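Side-chain contacts in NAD nucleotidase (Haemophilus influenzae, PDB 3ZTV), which degrades NAD to adenosine and nicotinamide riboside, acting as a zinc-dependent periplasmic pyrophosphatase and 5'-nucleotidase: residues F98-N102 with H103-A107; K114-E117 with P118-I121; F146-G150 with E151-I155; G157-V161 with N162-N166; E263-Y267 with S268-G272. All coordinates share one frame; numbering follows the deposited sequence.

Contact 1 (F98-N102 with H103-A107). With ZN (zinc ion), chain B.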
# COMPACT_ATOMS: atom_id res chain seq x y z
N PHE A 98 14.32 8.67 -19.21
CA PHE A 98 15.08 8.61 -17.97
C PHE A 98 14.05 8.46 -16.86
O PHE A 98 13.01 9.14 -16.88
CB PHE A 98 15.82 9.94 -17.80
CG PHE A 98 16.47 10.17 -16.45
CD1 PHE A 98 17.48 9.35 -15.98
CD2 PHE A 98 16.11 11.28 -15.69
CE1 PHE A 98 18.08 9.60 -14.74
CE2 PHE A 98 16.71 11.53 -14.48
CZ PHE A 98 17.70 10.70 -14.01
N THR A 99 14.30 7.59 -15.88
CA THR A 99 13.44 7.53 -14.70
C THR A 99 14.21 8.04 -13.47
O THR A 99 15.43 7.93 -13.40
CB THR A 99 12.84 6.11 -14.46
OG1 THR A 99 11.64 6.23 -13.68
CG2 THR A 99 13.82 5.20 -13.75
N LEU A 100 13.48 8.62 -12.53
CA LEU A 100 14.09 9.09 -11.29
C LEU A 100 14.59 7.95 -10.41
O LEU A 100 13.88 6.96 -10.21
CB LEU A 100 13.10 9.95 -10.50
CG LEU A 100 12.50 11.16 -11.21
CD1 LEU A 100 11.44 11.80 -10.31
CD2 LEU A 100 13.60 12.16 -11.57
N GLY A 101 15.81 8.11 -9.90
CA GLY A 101 16.31 7.23 -8.86
C GLY A 101 16.16 7.84 -7.48
O GLY A 101 15.38 8.80 -7.28
N ASN A 102 16.89 7.28 -6.52
CA ASN A 102 16.86 7.78 -5.16
C ASN A 102 17.78 8.97 -4.97
O ASN A 102 17.42 9.95 -4.30
CB ASN A 102 17.13 6.69 -4.10
CG ASN A 102 18.43 5.93 -4.34
OD1 ASN A 102 18.69 5.50 -5.45
ND2 ASN A 102 19.22 5.76 -3.31
N HIS A 103 18.96 8.92 -5.57
CA HIS A 103 19.92 10.00 -5.39
C HIS A 103 19.55 11.28 -6.12
O HIS A 103 20.10 12.35 -5.83
CB HIS A 103 21.34 9.55 -5.75
CG HIS A 103 21.96 8.67 -4.73
ND1 HIS A 103 21.90 7.30 -4.78
CD2 HIS A 103 22.68 8.97 -3.62
CE1 HIS A 103 22.55 6.79 -3.75
NE2 HIS A 103 23.02 7.79 -3.02
N GLU A 104 18.59 11.21 -7.04
CA GLU A 104 18.08 12.41 -7.67
C GLU A 104 17.53 13.41 -6.64
O GLU A 104 17.44 14.60 -6.93
CB GLU A 104 17.01 12.06 -8.71
CG GLU A 104 17.55 11.94 -10.15
CD GLU A 104 18.46 10.75 -10.38
OE1 GLU A 104 18.06 9.62 -10.02
OE2 GLU A 104 19.56 10.92 -10.93
N PHE A 105 17.19 12.93 -5.45
CA PHE A 105 16.65 13.80 -4.39
C PHE A 105 17.67 14.16 -3.29
O PHE A 105 17.29 14.78 -2.29
CB PHE A 105 15.40 13.16 -3.77
CG PHE A 105 14.21 13.17 -4.68
CD1 PHE A 105 13.41 14.29 -4.78
CD2 PHE A 105 13.89 12.05 -5.45
CE1 PHE A 105 12.30 14.32 -5.62
CE2 PHE A 105 12.78 12.07 -6.29
CZ PHE A 105 11.99 13.20 -6.37
N ASP A 106 18.94 13.80 -3.47
CA ASP A 106 19.95 14.03 -2.42
C ASP A 106 20.13 15.50 -2.01
O ASP A 106 20.48 15.78 -0.86
CB ASP A 106 21.31 13.47 -2.83
CG ASP A 106 21.44 11.97 -2.61
OD1 ASP A 106 20.42 11.30 -2.28
OD2 ASP A 106 22.56 11.46 -2.79
N ALA A 107 19.93 16.41 -2.96
CA ALA A 107 20.04 17.84 -2.69
C ALA A 107 18.66 18.50 -2.69
O ALA A 107 18.51 19.67 -3.06
CB ALA A 107 20.99 18.51 -3.70
ZN ZN B . 19.74 4.11 -6.54
O HOH W 1 21.52 3.28 -6.13
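E104 reaches back along the chain to F98, L100 and G101. CB lies 3.9 Å from G101 O. CG touches two apolar groups, 4.1 Å from F98 CZ and 4.2 Å from L100 CD2. The bend at chi2 (69°) turns the carboxylate back to the amide of G101, and CD on the way lies against F98 CZ at 3.7 Å. OE1 accepts that amide, with G101 N to E104 OE1 at 2.7 Å; the N-H comes from the anti side, 23° out of the carboxylate plane. OE2 lies at the edge of the F98 ring, in its plane and 3.6 Å from CZ, while ring and carboxylate stand almost perpendicular. Beyond the turn, OE1 also takes the amide of D70 and OE2 that of I72, so both oxygens of this buried carboxylate are bound. G101, N102, H103 and E104 spell the Gly-Asn-His-Glu signature of calcineurin-like phosphoesterases, set in the loop after strand 97-99. N102 is a ligand of the bound zinc ion, together with D70, D226 and a water. Its carbonyl closes the short 3-10 turn: F105 N lies 3.2 Å from N102 O in a nearly straight bond, though well above the carbonyl plane. F105 lays its ring back toward L100, CZ meeting L100 CD1 at 4.2 Å. H103 runs alongside N102 and points the same way; its backbone amide bonds to D70, and its ring meets that of H22 edge-to-face.

Contact 2 (K114-E117 with P118-I121)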
# COMPACT_ATOMS: atom_id res chain seq x y z
N LYS A 114 17.65 21.54 -10.59
CA LYS A 114 18.87 21.97 -11.29
C LYS A 114 19.34 20.95 -12.32
O LYS A 114 19.96 21.30 -13.32
CB LYS A 114 19.99 22.28 -10.29
CG LYS A 114 19.75 23.54 -9.48
CD LYS A 114 20.89 23.81 -8.52
CE LYS A 114 22.20 23.98 -9.27
NZ LYS A 114 23.35 24.20 -8.34
N LEU A 115 19.07 19.67 -12.07
CA LEU A 115 19.33 18.64 -13.08
C LEU A 115 18.30 18.72 -14.21
O LEU A 115 18.65 18.67 -15.39
CB LEU A 115 19.31 17.24 -12.47
CG LEU A 115 19.33 16.07 -13.46
CD1 LEU A 115 20.67 16.00 -14.18
CD2 LEU A 115 19.05 14.73 -12.79
N LEU A 116 17.03 18.83 -13.85
CA LEU A 116 15.96 18.73 -14.83
C LEU A 116 15.90 19.91 -15.81
O LEU A 116 15.48 19.75 -16.95
CB LEU A 116 14.60 18.52 -14.13
CG LEU A 116 14.47 17.23 -13.32
CD1 LEU A 116 13.05 17.06 -12.79
CD2 LEU A 116 14.86 16.01 -14.13
N GLU A 117 16.30 21.10 -15.35
CA GLU A 117 16.21 22.29 -16.19
C GLU A 117 17.01 22.14 -17.49
O GLU A 117 16.44 22.31 -18.57
CB GLU A 117 16.61 23.56 -15.42
CG GLU A 117 16.49 24.85 -16.23
CD GLU A 117 15.05 25.28 -16.48
OE1 GLU A 117 14.12 24.46 -16.25
OE2 GLU A 117 14.84 26.43 -16.90
N PRO A 118 18.31 21.80 -17.40
CA PRO A 118 19.10 21.59 -18.63
C PRO A 118 18.83 20.24 -19.33
O PRO A 118 19.17 20.09 -20.50
CB PRO A 118 20.55 21.65 -18.13
CG PRO A 118 20.48 21.27 -16.69
CD PRO A 118 19.15 21.78 -16.19
N LEU A 119 18.23 19.27 -18.62
CA LEU A 119 18.02 17.93 -19.18
C LEU A 119 16.89 17.94 -20.20
O LEU A 119 15.78 18.39 -19.90
CB LEU A 119 17.74 16.93 -18.05
CG LEU A 119 17.58 15.47 -18.46
CD1 LEU A 119 18.90 14.91 -18.93
CD2 LEU A 119 17.03 14.65 -17.30
N LYS A 120 17.16 17.45 -21.41
CA LYS A 120 16.15 17.44 -22.46
C LYS A 120 15.59 16.04 -22.74
O LYS A 120 14.73 15.86 -23.61
CB LYS A 120 16.70 18.08 -23.73
CG LYS A 120 17.13 19.53 -23.53
CD LYS A 120 16.02 20.33 -22.84
CE LYS A 120 16.49 21.71 -22.41
NZ LYS A 120 15.48 22.42 -21.58
N ILE A 121 16.07 15.05 -21.99
CA ILE A 121 15.55 13.69 -22.08
C ILE A 121 14.20 13.60 -21.34
O ILE A 121 14.12 14.01 -20.19
CB ILE A 121 16.55 12.70 -21.41
CG1 ILE A 121 17.97 12.85 -22.00
CG2 ILE A 121 16.04 11.28 -21.48
CD1 ILE A 121 18.03 12.85 -23.53
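L116 and L119 supply the apolar part of this turn: their CD2 methyls meet at 4.1 Å, the two side chains running at a slant to each other. Carbon-to-carbonyl contacts come next. P118 sets its ring against the carbonyls of K114 and L115, where CD approaches K114 O at 3.0 Å and L115 O at 3.2 Å. A proline has no N-H to offer these oxygens, so its CH2 groups occupy the place of a donor. L119 CB adds a similar approach, 3.3 Å from L115 O. The main-chain hydrogen bonds are weak: L119 N lies 3.3 Å from both L115 O and L116 O. This is the C-terminal end of helix 108-116, the connection of a beta-alpha-beta crossover between the parallel neighbours 97-99 and 123-124. N91 of helix 84-93 secures the outgoing chain, its amide group bonding to P118 O and to K120 N. The charged side chains lie at the surface. K120 folds back at chi2 (-50°), which brings NZ to 3.2 Å from E117 O, head-on to that carbonyl. The carboxylate of E117 stays apart from this ammonium, with OE1 5.9 Å from K120 NZ.

Contact 3 (F146-G150 with E151-I155)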
# COMPACT_ATOMS: atom_id res chain seq x y z
N PHE A 146 4.56 4.95 -27.19
CA PHE A 146 5.14 5.17 -28.50
C PHE A 146 4.67 4.09 -29.47
O PHE A 146 4.16 3.05 -29.05
CB PHE A 146 6.67 5.27 -28.44
CG PHE A 146 7.34 4.04 -27.89
CD1 PHE A 146 7.54 3.89 -26.53
CD2 PHE A 146 7.79 3.04 -28.74
CE1 PHE A 146 8.16 2.75 -26.02
CE2 PHE A 146 8.41 1.91 -28.24
CZ PHE A 146 8.60 1.77 -26.88
N THR A 147 4.82 4.34 -30.76
CA THR A 147 4.32 3.43 -31.77
C THR A 147 5.46 2.86 -32.59
O THR A 147 6.31 3.60 -33.08
CB THR A 147 3.29 4.12 -32.69
OG1 THR A 147 2.12 4.46 -31.93
CG2 THR A 147 2.89 3.21 -33.84
N VAL A 148 5.49 1.54 -32.69
CA VAL A 148 6.45 0.85 -33.55
C VAL A 148 5.66 0.10 -34.61
O VAL A 148 4.85 -0.76 -34.29
CB VAL A 148 7.30 -0.15 -32.75
CG1 VAL A 148 8.19 -0.95 -33.70
CG2 VAL A 148 8.14 0.56 -31.71
N ASP A 149 5.89 0.45 -35.87
CA ASP A 149 5.23 -0.24 -36.97
C ASP A 149 3.73 -0.41 -36.71
O ASP A 149 3.17 -1.48 -36.92
CB ASP A 149 5.89 -1.60 -37.20
CG ASP A 149 7.37 -1.49 -37.52
OD1 ASP A 149 7.75 -0.59 -38.30
OD2 ASP A 149 8.17 -2.29 -36.98
N GLY A 150 3.10 0.66 -36.22
CA GLY A 150 1.66 0.68 -36.03
C GLY A 150 1.17 0.17 -34.68
O GLY A 150 -0.00 0.35 -34.33
N GLU A 151 2.05 -0.45 -33.91
CA GLU A 151 1.69 -1.00 -32.61
C GLU A 151 2.03 -0.05 -31.47
O GLU A 151 3.08 0.59 -31.49
CB GLU A 151 2.41 -2.33 -32.37
CG GLU A 151 1.88 -3.46 -33.21
CD GLU A 151 0.48 -3.87 -32.81
OE1 GLU A 151 0.21 -3.98 -31.59
OE2 GLU A 151 -0.36 -4.07 -33.71
N LYS A 152 1.16 0.02 -30.47
CA LYS A 152 1.43 0.84 -29.29
C LYS A 152 2.21 0.08 -28.23
O LYS A 152 1.89 -1.06 -27.90
CB LYS A 152 0.13 1.41 -28.72
CG LYS A 152 -0.56 2.39 -29.66
CD LYS A 152 -1.70 3.13 -28.99
CE LYS A 152 -2.91 2.24 -28.82
NZ LYS A 152 -4.11 3.04 -28.45
N ILE A 153 3.25 0.72 -27.70
CA ILE A 153 4.01 0.18 -26.59
C ILE A 153 4.05 1.23 -25.49
O ILE A 153 4.34 2.40 -25.75
CB ILE A 153 5.45 -0.19 -27.02
CG1 ILE A 153 5.41 -1.19 -28.19
CG2 ILE A 153 6.24 -0.75 -25.85
CD1 ILE A 153 6.78 -1.65 -28.67
N ALA A 154 3.72 0.83 -24.27
CA ALA A 154 3.75 1.74 -23.14
C ALA A 154 5.02 1.56 -22.33
O ALA A 154 5.51 0.43 -22.17
CB ALA A 154 2.53 1.53 -22.26
N ILE A 155 5.55 2.66 -21.82
CA ILE A 155 6.65 2.61 -20.87
C ILE A 155 6.27 3.39 -19.61
O ILE A 155 5.79 4.53 -19.70
CB ILE A 155 7.98 3.09 -21.49
CG1 ILE A 155 9.12 2.96 -20.48
CG2 ILE A 155 7.85 4.48 -22.05
CD1 ILE A 155 10.51 3.02 -21.11
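I153 lies over one face of the F146 ring, with CB 4.0 Å from the ring centroid and offset toward the rim, a CH-pi contact. Its CG2 touches F146 CZ at 3.6 Å. F146 takes the torsion that sets CG between the backbone N and the carbonyl carbon (chi1 59°), and this lays the ring across the neighbouring strand. I155 CG2 stands at the ring edge, 4.3 Å from F146 CE1. V148 CG2 lies at the edge too, in the ring plane, and touches I153 CD1 at 4.0 Å. The face carrying F146, V148, E151 and I153 is turned to strand 11-18, whose L13 packs on both F146 and I153; L64 of strand 63-67 also reaches F146. The hairpin thus presents the edge strand 143-148 and its neighbour 151-159 of one sheet to the other sheet of the phosphoesterase sandwich. F146 with I153 and V148 with E151 form its hydrogen-bonded antiparallel pairs, four bonds in all, and T147 with K152 the non-hydrogen-bonded pair between them. A type I' turn from V148 to E151 closes it, D149 and G150 both having positive phi; E151 N bonds to V148 O at 2.8 Å. On the other face T147 OG1 passes 4.1 Å from K152 CG, and K152 sends its ammonium on to the carbonyl of Q193. E151 is bent at chi2 and turns its carboxylate from the turn toward K197, its salt-bridge partner, with H8 and the backbone amide of K9 binding it as well.

Contact 4 (G157-V161 with N162-N166)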
# COMPACT_ATOMS: atom_id res chain seq x y z
N GLY A 157 7.46 4.67 -15.67
CA GLY A 157 8.60 4.89 -14.80
C GLY A 157 8.28 4.54 -13.36
O GLY A 157 7.12 4.63 -12.95
N LEU A 158 9.29 4.19 -12.57
CA LEU A 158 9.07 3.81 -11.17
C LEU A 158 10.32 4.04 -10.33
O LEU A 158 11.44 3.76 -10.80
CB LEU A 158 8.67 2.32 -11.09
CG LEU A 158 7.85 1.87 -9.87
CD1 LEU A 158 6.41 2.37 -9.94
CD2 LEU A 158 7.85 0.33 -9.77
N ASP A 159 10.14 4.49 -9.09
CA ASP A 159 11.26 4.72 -8.17
C ASP A 159 11.14 3.87 -6.93
O ASP A 159 10.05 3.41 -6.56
CB ASP A 159 11.27 6.20 -7.75
CG ASP A 159 12.68 6.73 -7.41
OD1 ASP A 159 13.65 5.95 -7.24
OD2 ASP A 159 12.80 7.98 -7.29
N THR A 160 12.28 3.62 -6.29
CA THR A 160 12.30 3.02 -4.97
C THR A 160 11.72 4.01 -3.95
O THR A 160 12.00 5.22 -4.00
CB THR A 160 13.72 2.57 -4.61
OG1 THR A 160 13.68 1.82 -3.39
CG2 THR A 160 14.72 3.75 -4.51
N VAL A 161 10.89 3.52 -3.04
CA VAL A 161 10.14 4.39 -2.12
C VAL A 161 10.86 4.65 -0.79
O VAL A 161 11.33 5.76 -0.55
CB VAL A 161 8.69 3.89 -1.89
CG1 VAL A 161 8.01 4.72 -0.82
CG2 VAL A 161 7.91 3.94 -3.20
N ASN A 162 10.93 3.63 0.07
CA ASN A 162 11.50 3.81 1.40
C ASN A 162 12.92 4.38 1.37
O ASN A 162 13.26 5.29 2.13
CB ASN A 162 11.48 2.50 2.19
CG ASN A 162 10.08 2.02 2.53
OD1 ASN A 162 9.13 2.80 2.54
ND2 ASN A 162 9.96 0.74 2.84
N LYS A 163 13.75 3.85 0.49
CA LYS A 163 15.14 4.31 0.39
C LYS A 163 15.22 5.81 0.06
O LYS A 163 16.06 6.54 0.61
CB LYS A 163 15.90 3.47 -0.64
CG LYS A 163 17.36 3.87 -0.78
CD LYS A 163 18.09 2.97 -1.77
CE LYS A 163 18.27 1.56 -1.22
NZ LYS A 163 19.21 0.77 -2.08
N THR A 164 14.36 6.27 -0.83
CA THR A 164 14.34 7.68 -1.23
C THR A 164 13.82 8.56 -0.09
O THR A 164 14.45 9.56 0.28
CB THR A 164 13.51 7.90 -2.51
OG1 THR A 164 14.02 7.07 -3.55
CG2 THR A 164 13.59 9.37 -2.96
N VAL A 165 12.68 8.18 0.47
CA VAL A 165 12.06 8.95 1.54
C VAL A 165 12.98 9.03 2.77
O VAL A 165 13.13 10.10 3.37
CB VAL A 165 10.69 8.35 1.92
CG1 VAL A 165 10.15 8.96 3.22
CG2 VAL A 165 9.71 8.56 0.78
N ASN A 166 13.59 7.91 3.12
CA ASN A 166 14.38 7.81 4.35
C ASN A 166 15.81 8.30 4.18
O ASN A 166 16.33 9.02 5.04
CB ASN A 166 14.38 6.36 4.87
CG ASN A 166 13.01 5.90 5.35
OD1 ASN A 166 12.17 6.71 5.76
ND2 ASN A 166 12.77 4.59 5.29
O HOH W 2 13.07 1.37 -0.79
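V161, T160 and T164 carry this junction between strand 151-159 and the first turn of helix 162-167. V161 contributes mainly its carbonyl. V165 N lies 3.0 Å from V161 O in a practically straight bond (177°), pointing almost directly at the oxygen, and V165 CG2 leans on that same oxygen at 3.5 Å. T164 has its hydroxyl trans to its own carbonyl carbon (chi1 -56°), a setting that points OG1 back to the residue before V161. There it donates to T160 O at 2.8 Å, approaching 34° off the carbonyl plane, and it also brushes T160 CG2 at 3.5 Å. T160 turns its own hydroxyl to water 2, 2.7 Å from OG1. That water accepts from K163 N at 2.9 Å, so it links the threonine to an amide of the helix start. T164 and K163 both pack on the zinc ligand N102, and K163 NZ forms a salt bridge with the zinc ligand D226. The T164 hydroxyl, satisfied by T160 O, ties the first helical turn to the loop that leaves the strand, which is consistent with a second-shell place beside N102 and D226.

Contact 5 (E263-Y267 with S268-G272)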
# COMPACT_ATOMS: atom_id res chain seq x y z
N GLU A 263 19.55 -5.50 -15.29
CA GLU A 263 20.26 -4.28 -14.89
C GLU A 263 21.57 -4.22 -15.68
O GLU A 263 21.98 -5.22 -16.30
CB GLU A 263 20.53 -4.30 -13.38
CG GLU A 263 20.95 -2.97 -12.78
CD GLU A 263 20.88 -2.95 -11.27
OE1 GLU A 263 20.94 -4.02 -10.63
OE2 GLU A 263 20.76 -1.85 -10.70
N GLY A 264 22.22 -3.05 -15.65
CA GLY A 264 23.45 -2.81 -16.38
C GLY A 264 24.61 -2.37 -15.50
O GLY A 264 25.32 -1.40 -15.81
N TRP A 265 24.82 -3.09 -14.41
CA TRP A 265 25.93 -2.80 -13.50
C TRP A 265 25.80 -1.37 -12.96
O TRP A 265 24.72 -1.01 -12.47
CB TRP A 265 27.29 -3.07 -14.18
CG TRP A 265 28.41 -3.46 -13.24
CD1 TRP A 265 28.32 -3.65 -11.89
CD2 TRP A 265 29.77 -3.73 -13.60
NE1 TRP A 265 29.56 -4.01 -11.39
CE2 TRP A 265 30.46 -4.06 -12.42
CE3 TRP A 265 30.47 -3.72 -14.81
CZ2 TRP A 265 31.82 -4.38 -12.41
CZ3 TRP A 265 31.82 -4.03 -14.80
CH2 TRP A 265 32.48 -4.34 -13.61
N ALA A 266 26.85 -0.55 -13.04
CA ALA A 266 26.78 0.85 -12.60
C ALA A 266 27.99 1.62 -13.12
O ALA A 266 28.87 1.05 -13.78
CB ALA A 266 26.70 0.94 -11.08
N TYR A 267 28.02 2.92 -12.81
CA TYR A 267 29.20 3.78 -13.00
C TYR A 267 29.70 3.82 -14.45
O TYR A 267 30.91 3.73 -14.71
CB TYR A 267 30.34 3.39 -12.03
CG TYR A 267 30.00 3.48 -10.55
CD1 TYR A 267 28.87 4.15 -10.10
CD2 TYR A 267 30.83 2.89 -9.61
CE1 TYR A 267 28.57 4.22 -8.74
CE2 TYR A 267 30.55 2.96 -8.25
CZ TYR A 267 29.41 3.63 -7.82
OH TYR A 267 29.11 3.70 -6.48
N SER A 268 28.75 3.97 -15.37
CA SER A 268 28.99 4.06 -16.81
C SER A 268 29.77 2.90 -17.43
O SER A 268 30.39 3.06 -18.47
CB SER A 268 29.55 5.44 -17.23
OG SER A 268 30.78 5.76 -16.61
N ALA A 269 29.69 1.71 -16.83
CA ALA A 269 30.54 0.59 -17.26
C ALA A 269 29.94 -0.29 -18.35
O ALA A 269 30.70 -0.95 -19.07
CB ALA A 269 30.91 -0.28 -16.07
N VAL A 270 28.61 -0.28 -18.48
CA VAL A 270 27.92 -1.25 -19.33
C VAL A 270 26.81 -0.61 -20.13
O VAL A 270 26.07 0.24 -19.60
CB VAL A 270 27.30 -2.41 -18.46
CG1 VAL A 270 26.23 -3.21 -19.23
CG2 VAL A 270 28.41 -3.33 -17.97
N VAL A 271 26.69 -1.01 -21.39
CA VAL A 271 25.48 -0.78 -22.16
C VAL A 271 24.78 -2.12 -22.33
O VAL A 271 25.35 -3.04 -22.94
CB VAL A 271 25.78 -0.13 -23.52
CG1 VAL A 271 24.55 -0.19 -24.44
CG2 VAL A 271 26.25 1.31 -23.34
N GLY A 272 23.57 -2.25 -21.78
CA GLY A 272 22.79 -3.46 -21.97
C GLY A 272 22.07 -3.42 -23.31
O GLY A 272 21.60 -2.37 -23.74
O HOH W 3 25.12 1.04 -17.07
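S268 follows Y267 at the apex of a type I' turn from A266 to A269, both residues having positive phi. Its OG lies 2.8 Å from Y267 O, but whether the proton goes there is not settled, since Y24 O also competes for it; G45 N donates to the same hydroxyl. A269 closes the turn, A269 N bonding to A266 O at 3.2 Å with the donor well above the carbonyl plane. The methyl of A269 touches the indole of W265 at CE3, 3.7 Å away. V270 comes at the same ring from its edge: CG2 lies in the indole plane, 3.8 Å from W265 CE3, the two side chains crossing nearly at right angles. V270 CB sits 3.5 Å from G264 O. Water 3 donates to G264 O and to V270 O, each at 2.8 Å. The turn carries the chain from strand 258-263 of one sheet to strand 270-278 of the other, and the ring of Y267 stacks on Y24 close to H22, a zinc ligand. Between the two segments, the A269 N to A266 O bond is the direct backbone link; further down, water 3 bridges two carbonyls, both acceptors, and A269 and V270 pack on W265.

Overall arrangement
Contacts 1 and 5 are buried near the middle of the chain, while contacts 2, 3 and 4 mix buried and more exposed residues. Contacts 1 and 4 lie against each other beside the zinc site: the first supplies a ligand, the second packs against that ligand. Contact 2 ends the helix that follows contact 1, and L119 packs on F98. Contacts 3 and 4 use the two ends of strand 151-159, a regular hairpin far from the metals and a helix start near them. Contact 5 reaches the zinc surroundings from the turn that leads into strand 270-278 of the seven-stranded sheet. Carboxylate and metal bonding mark contact 1, weak helix-end bonds contact 2, regular strand pairing contact 3, and bridging waters contacts 4 and 5.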